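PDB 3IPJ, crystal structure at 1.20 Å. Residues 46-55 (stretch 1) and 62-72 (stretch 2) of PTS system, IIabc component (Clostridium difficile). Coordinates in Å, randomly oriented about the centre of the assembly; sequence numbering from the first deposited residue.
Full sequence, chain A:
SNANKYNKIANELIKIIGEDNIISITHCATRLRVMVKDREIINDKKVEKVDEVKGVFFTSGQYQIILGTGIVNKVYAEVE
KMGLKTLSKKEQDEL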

# COMPACT_ATOMS: atom_id res chain seq x y z
N LYS A 46 -14.38 -0.59 -1.37
CA LYS A 46 -13.73 -1.47 -2.32
C LYS A 46 -12.36 -1.87 -1.80
O LYS A 46 -11.92 -3.01 -2.03
N VAL A 47 -11.67 -0.95 -1.14
CA VAL A 47 -10.43 -1.34 -0.52
C VAL A 47 -10.61 -2.42 0.53
O VAL A 47 -9.86 -3.38 0.56
N GLU A 48 -11.64 -2.31 1.35
CA GLU A 48 -11.85 -3.22 2.44
C GLU A 48 -12.14 -4.63 1.94
O GLU A 48 -11.89 -5.59 2.66
N LYS A 49 -12.67 -4.75 0.73
CA LYS A 49 -13.02 -6.05 0.10
C LYS A 49 -11.81 -6.78 -0.50
O LYS A 49 -11.95 -7.96 -0.86
N VAL A 50 -10.63 -6.09 -0.62
CA VAL A 50 -9.44 -6.74 -1.13
C VAL A 50 -8.93 -7.87 -0.16
O VAL A 50 -9.00 -7.71 1.07
N ASP A 51 -8.50 -9.01 -0.73
CA ASP A 51 -7.88 -10.12 0.01
C ASP A 51 -6.87 -9.60 1.06
O ASP A 51 -6.00 -8.74 0.75
N GLU A 52 -7.02 -10.10 2.29
CA GLU A 52 -6.13 -9.83 3.40
C GLU A 52 -6.33 -8.46 4.03
O GLU A 52 -5.68 -8.18 5.05
N VAL A 53 -7.17 -7.61 3.45
CA VAL A 53 -7.34 -6.25 4.07
C VAL A 53 -8.22 -6.38 5.31
O VAL A 53 -9.39 -6.75 5.22
N LYS A 54 -7.67 -6.06 6.49
CA LYS A 54 -8.38 -6.23 7.76
C LYS A 54 -9.25 -5.00 8.05
O LYS A 54 -10.35 -5.12 8.71
N GLY A 55 -8.77 -3.83 7.61
CA GLY A 55 -9.53 -2.59 7.71
C GLY A 55 -8.78 -1.49 6.98
O GLY A 55 -7.70 -1.72 6.41
N GLN A 62 -2.33 10.18 5.48
CA GLN A 62 -1.98 8.76 5.28
C GLN A 62 -3.24 7.89 5.14
O GLN A 62 -4.06 7.80 6.08
N TYR A 63 -3.33 7.23 3.98
CA TYR A 63 -4.33 6.17 3.76
C TYR A 63 -3.72 4.80 4.21
O TYR A 63 -2.80 4.31 3.59
N GLN A 64 -4.24 4.20 5.30
CA GLN A 64 -3.57 3.09 5.94
C GLN A 64 -4.42 1.83 5.66
O GLN A 64 -5.65 1.84 5.88
N ILE A 65 -3.78 0.78 5.15
CA ILE A 65 -4.47 -0.44 4.86
C ILE A 65 -3.90 -1.47 5.78
O ILE A 65 -2.70 -1.76 5.71
N ILE A 66 -4.74 -2.01 6.67
CA ILE A 66 -4.24 -2.97 7.66
C ILE A 66 -4.17 -4.35 6.99
O ILE A 66 -5.20 -4.89 6.56
N LEU A 67 -2.95 -4.90 6.88
CA LEU A 67 -2.74 -6.22 6.26
C LEU A 67 -2.27 -7.28 7.28
O LEU A 67 -2.43 -8.49 7.03
N GLY A 68 -1.71 -6.86 8.41
CA GLY A 68 -1.24 -7.81 9.40
C GLY A 68 0.25 -8.05 9.20
O GLY A 68 0.84 -7.75 8.14
N THR A 69 0.91 -8.57 10.22
CA THR A 69 2.34 -8.88 10.09
C THR A 69 2.63 -9.88 8.95
O THR A 69 1.80 -10.79 8.63
N GLY A 70 3.83 -9.76 8.39
CA GLY A 70 4.30 -10.63 7.33
C GLY A 70 3.56 -10.41 6.01
O GLY A 70 4.22 -10.24 4.97
N ILE A 71 2.22 -10.42 6.02
CA ILE A 71 1.46 -10.11 4.80
C ILE A 71 1.79 -8.65 4.35
O ILE A 71 1.95 -8.42 3.16
N VAL A 72 1.92 -7.70 5.31
CA VAL A 72 2.23 -6.33 4.93
C VAL A 72 3.58 -6.21 4.15
O VAL A 72 3.67 -5.45 3.18

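Two backbone hydrogen bonds tie the stretches together, and the side chains pack around them. Lys54 N donates to Ile66 O at 2.7 Å, almost straight at 174°, and Ile66 N donates to Gly55 O at 3.0 Å, so Ile66 uses both its backbone donor and its acceptor on the other stretch. The same Ile66 O also receives a CA-H...O contact from Val53 CA, 3.6 Å away.

A water extends this polar layer. It accepts from Lys54 NZ at 2.9 Å and donates to Leu67 O at 2.8 Å, bridging the ammonium group to a backbone carbonyl. Lys54 points toward stretch 2, with chi1 m, chi2 and chi3 t, and chi4 m. Its long aliphatic chain lies along the backbone there: Lys54 CE is 3.6 Å from Gly68 CA and 3.6 Å from Leu67 O, while its NZ reaches the bridging water. Gly68 suits this close passage, because a CB would fall 2.7 Å from Lys54 CE; its backbone angles would also jam that CB against the preceding carbonyl oxygen.

Nearer the helix start of stretch 2, Glu52 points toward the other stretch with chi1 and chi2 both m. Its methylenes serve as apolar surface: Glu52 CG lies 3.7 Å from Ile71 CG2, and Glu52 CB lies 4.0 Å from Leu67 CD2. Glu52 OE2 is hydrogen-bonded elsewhere in the structure. Ile71, m at both chi angles, points back toward stretch 1 and supplies the branched hydrocarbon for this contact. Leu67 sends its CA-to-CB bond away, yet with chi1 m and chi2 t its end comes nearer, leaving Leu67 CD2 4.2 Å from Val53 CG2.

Val53, chi1 t, points sideways but still places Val53 CG2 3.8 Å from Ile65 CG2. Ile65 has chi1 m and chi2 between wells at 105°, and its CG1 meets Val47 CG1 at 4.2 Å. These beta-branched residues offer compact methyl surfaces suited to a largely buried layer. Val47, chi1 t, points toward stretch 2 from its helix and also meets Tyr63: Val47 CG2 is 3.5 Å from Tyr63 OH and 4.1 Å from Tyr63 CE2, approaching the ring obliquely. With chi1 t, Tyr63 starts sideways and its end comes nearer, so a long aromatic side chain can reach the valine.

Ile66, chi1 m and chi2 t, packs its CB 4.0 Å from Lys54 CB. Beside it, Gly55 has no side chain, and a CB there would sit tightly, 3.5 Å from Ile66 CD1.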

# COMPACT_ATOMS: atom_id res chain seq x y z
CB LYS A 46 -13.53 -0.81 -3.69
CG LYS A 46 -14.50 -1.19 -4.73
CD LYS A 46 -14.50 -0.07 -5.75
CE LYS A 46 -15.42 -0.34 -6.97
NZ LYS A 46 -15.30 0.68 -8.10
CB VAL A 47 -9.67 -0.15 0.11
CG1 VAL A 47 -8.37 -0.68 0.70
CG2 VAL A 47 -9.38 0.94 -1.00
CB GLU A 48 -13.10 -2.77 3.16
CG GLU A 48 -12.92 -1.57 4.02
CD GLU A 48 -14.21 -1.25 4.83
OE1 GLU A 48 -15.33 -1.61 4.31
OE2 GLU A 48 -14.12 -0.67 5.97
CB LYS A 49 -14.07 -5.84 -1.00
CG LYS A 49 -15.44 -5.53 -0.39
CD LYS A 49 -16.39 -4.97 -1.40
CE LYS A 49 -17.75 -4.93 -0.77
NZ LYS A 49 -18.56 -6.11 -1.18
CB VAL A 50 -8.38 -5.68 -1.40
CG1 VAL A 50 -7.07 -6.33 -1.91
CG2 VAL A 50 -8.96 -4.62 -2.42
CB ASP A 51 -7.23 -11.07 -1.01
CG ASP A 51 -6.74 -12.38 -0.41
OD1 ASP A 51 -7.37 -12.85 0.56
OD2 ASP A 51 -5.73 -12.96 -0.94
CB GLU A 52 -4.63 -9.99 2.99
CG GLU A 52 -4.17 -11.42 2.70
CD GLU A 52 -4.75 -12.45 3.70
OE1 GLU A 52 -4.75 -12.22 4.94
OE2 GLU A 52 -5.23 -13.52 3.24
CB VAL A 53 -7.91 -5.20 3.13
CG1 VAL A 53 -8.13 -3.89 3.93
CG2 VAL A 53 -6.99 -4.99 1.89
CB LYS A 54 -7.38 -6.43 8.88
CG LYS A 54 -6.58 -7.71 8.76
CD LYS A 54 -5.68 -7.81 9.99
CE LYS A 54 -4.62 -8.92 9.84
NZ LYS A 54 -5.16 -10.30 9.36
CB GLN A 62 -1.20 8.21 6.49
CG GLN A 62 0.24 8.69 6.57
CD GLN A 62 0.98 8.01 7.72
OE1 GLN A 62 1.61 8.68 8.59
NE2 GLN A 62 0.92 6.71 7.74
CB TYR A 63 -4.69 6.16 2.27
CG TYR A 63 -5.99 5.45 2.01
CD1 TYR A 63 -7.19 6.12 2.16
CD2 TYR A 63 -6.02 4.09 1.66
CE1 TYR A 63 -8.39 5.49 1.92
CE2 TYR A 63 -7.21 3.41 1.43
CZ TYR A 63 -8.40 4.12 1.56
OH TYR A 63 -9.60 3.51 1.31
CB GLN A 64 -3.41 3.37 7.41
CG GLN A 64 -2.74 4.71 7.62
CD GLN A 64 -2.49 5.02 9.10
OE1 GLN A 64 -2.67 4.16 9.96
NE2 GLN A 64 -2.09 6.27 9.40
CB ILE A 65 -4.17 -0.88 3.44
CG1 ILE A 65 -4.65 0.24 2.49
CG2 ILE A 65 -4.74 -2.25 3.16
CD1 ILE A 65 -3.54 1.04 1.94
CB ILE A 66 -5.11 -3.10 8.89
CG1 ILE A 66 -5.55 -1.72 9.43
CG2 ILE A 66 -4.36 -3.93 9.95
CD1 ILE A 66 -6.62 -1.80 10.58
CB LEU A 67 -1.72 -6.07 5.10
CG LEU A 67 -2.31 -5.33 3.90
CD1 LEU A 67 -1.20 -4.91 3.04
CD2 LEU A 67 -3.20 -6.29 3.09
CB THR A 69 2.90 -9.45 11.39
OG1 THR A 69 2.24 -10.69 11.66
CG2 THR A 69 2.71 -8.44 12.54
CB ILE A 71 -0.08 -10.33 4.98
CG1 ILE A 71 -0.41 -11.74 5.51
CG2 ILE A 71 -0.85 -9.99 3.69
CD1 ILE A 71 0.04 -12.83 4.68
CB VAL A 72 2.15 -5.35 6.17
CG1 VAL A 72 3.18 -5.71 7.20
CG2 VAL A 72 2.33 -3.87 5.69
O HOH W 1 -2.55 -10.98 8.28